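PDB 3IR4: glutaredoxin 2 from Salmonella enterica subsp. enterica serovar Typhimurium, which binds glutathione and, as a glutaredoxin with a glutathione S-transferase-like architecture, probably catalyses glutathione-dependent thiol-disulfide exchange. Local coordinates for residues A[94-97]-A[98-102]. Sequence-based numbering, arbitrary orientation.
Sequences RKVN and GYVNQ
Tyr99 folds its ring back over the preceding turn, so that the carbonyl oxygen of Val96 lies over one face, displaced toward the rim, while Val96 CG2 comes within 4.4 Å of Tyr99 CE1. The ring gets there because CG sits between the backbone N and the carbonyl carbon (chi1 68°), a torsion rarely open to an aromatic residue inside a regular helix but available here, where the helix is interrupted (phi -122°). Val96 spreads its two methyls: CG2 faces the tyrosine, and CG1 meets Val100 CB at 4.1 Å, a branched apolar side chain serving two neighbours in a buried spot. Val100 turns CG1 beside Asn97, 3.9 Å from Asn97 CA, and the two side chains run alongside each other in the same direction.

Val96 O carries the chain across the interruption, accepting from two amides: Val100 N, 2.9 Å away and almost in line with the C=O bond (172°), and Tyr99 N at 3.0 Å, above the carbonyl plane. Gly98 N shares itself weakly between Arg94 O and Lys95 O, the bare glycine backbone coming close to Lys95 O where the helical bonding changes over. At the next residue a water replaces the direct helical bond, accepting from Asn101 N and donating to Asn97 O (2.8 Å).

The junction links helix 87-97 to helix 101-108 in the all-helical C-terminal domain. Tyrosine suits its site: the ring packs with Val96 on Ile150 of helix 143-160, whose Asp153 hydrogen-bonds Tyr99 OH through OD2 and salt-bridges Lys95 NZ through OD1. Val96 and Val100 also pack on Leu181 of helix 173-185.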
loop_
_atom_site.group_PDB
_atom_site.type_symbol
_atom_site.label_atom_id
_atom_site.label_comp_id
_atom_site.label_asym_id
_atom_site.label_seq_id
_atom_site.Cartn_x
_atom_site.Cartn_y
_atom_site.Cartn_z
ATOM N N ARG A 94 13.914 -0.733 1.707
ATOM C CA ARG A 94 14.515 -1.483 0.609
ATOM C C ARG A 94 14.749 -2.931 1.061
ATOM O O ARG A 94 14.375 -3.886 0.374
ATOM C CB ARG A 94 15.847 -0.847 0.230
ATOM C CG ARG A 94 16.473 -1.392 -1.053
ATOM C CD ARG A 94 17.979 -1.248 -1.050
ATOM N NE ARG A 94 18.509 -2.105 0.014
ATOM C CZ ARG A 94 18.595 -3.436 -0.044
ATOM N NH1 ARG A 94 18.225 -4.106 -1.133
ATOM N NH2 ARG A 94 19.055 -4.108 1.003
ATOM N N LYS A 95 15.314 -3.094 2.251
ATOM C CA LYS A 95 15.607 -4.422 2.811
ATOM C C LYS A 95 14.325 -5.233 3.003
ATOM O O LYS A 95 14.209 -6.353 2.518
ATOM C CB LYS A 95 16.367 -4.273 4.139
ATOM C CG LYS A 95 16.624 -5.587 4.858
ATOM C CD LYS A 95 17.533 -5.455 6.070
ATOM C CE LYS A 95 16.904 -4.628 7.155
ATOM N NZ LYS A 95 15.530 -5.063 7.523
ATOM N N VAL A 96 13.338 -4.650 3.674
ATOM C CA VAL A 96 12.110 -5.386 3.964
ATOM C C VAL A 96 11.303 -5.702 2.693
ATOM O O VAL A 96 10.834 -6.850 2.505
ATOM C CB VAL A 96 11.275 -4.673 5.039
ATOM C CG1 VAL A 96 9.933 -5.370 5.239
ATOM C CG2 VAL A 96 12.067 -4.613 6.351
ATOM N N ASN A 97 11.136 -4.710 1.811
ATOM C CA ASN A 97 10.430 -4.939 0.556
ATOM C C ASN A 97 11.111 -5.994 -0.287
ATOM O O ASN A 97 10.479 -6.583 -1.154
ATOM C CB ASN A 97 10.212 -3.651 -0.233
ATOM C CG ASN A 97 9.030 -2.841 0.289
ATOM O OD1 ASN A 97 7.929 -3.361 0.483
ATOM N ND2 ASN A 97 9.231 -1.543 0.447
ATOM N N GLY A 98 12.378 -6.264 -0.034
ATOM C CA GLY A 98 13.094 -7.289 -0.742
ATOM C C GLY A 98 12.645 -8.711 -0.441
ATOM O O GLY A 98 12.819 -9.573 -1.303
ATOM N N TYR A 99 12.090 -8.976 0.750
ATOM C CA TYR A 99 11.623 -10.341 1.118
ATOM C C TYR A 99 10.142 -10.442 1.493
ATOM O O TYR A 99 9.588 -11.538 1.505
ATOM C CB TYR A 99 12.424 -10.974 2.266
ATOM C CG TYR A 99 12.266 -10.354 3.619
ATOM C CD1 TYR A 99 13.116 -9.348 4.052
ATOM C CD2 TYR A 99 11.244 -10.750 4.478
ATOM C CE1 TYR A 99 12.985 -8.777 5.332
ATOM C CE2 TYR A 99 11.087 -10.187 5.726
ATOM C CZ TYR A 99 11.944 -9.201 6.151
ATOM O OH TYR A 99 11.757 -8.654 7.402
ATOM N N VAL A 100 9.502 -9.326 1.775
ATOM C CA VAL A 100 8.175 -9.325 2.372
ATOM C C VAL A 100 7.108 -9.968 1.502
ATOM O O VAL A 100 6.106 -10.462 2.026
ATOM C CB VAL A 100 7.767 -7.904 2.808
ATOM C CG1 VAL A 100 7.367 -7.055 1.614
ATOM C CG2 VAL A 100 6.636 -7.943 3.814
ATOM N N ASN A 101 7.292 -9.973 0.186
ATOM C CA ASN A 101 6.288 -10.534 -0.684
ATOM C C ASN A 101 6.147 -12.047 -0.491
ATOM O O ASN A 101 5.118 -12.595 -0.889
ATOM C CB ASN A 101 6.507 -10.183 -2.131
ATOM C CG ASN A 101 5.848 -8.893 -2.508
ATOM O OD1 ASN A 101 5.024 -8.383 -1.744
ATOM N ND2 ASN A 101 6.140 -8.392 -3.689
ATOM N N GLN A 102 7.143 -12.716 0.103
ATOM C CA GLN A 102 6.977 -14.127 0.412
ATOM C C GLN A 102 5.894 -14.326 1.470
ATOM O O GLN A 102 5.304 -15.385 1.527
ATOM C CB GLN A 102 8.278 -14.759 0.815
ATOM C CG GLN A 102 9.269 -14.802 -0.318
ATOM C CD GLN A 102 10.476 -15.662 -0.039
ATOM O OE1 GLN A 102 10.822 -15.947 1.104
ATOM N NE2 GLN A 102 11.137 -16.080 -1.097
HETATM O O HOH W 1 9.506 -9.134 -1.522
#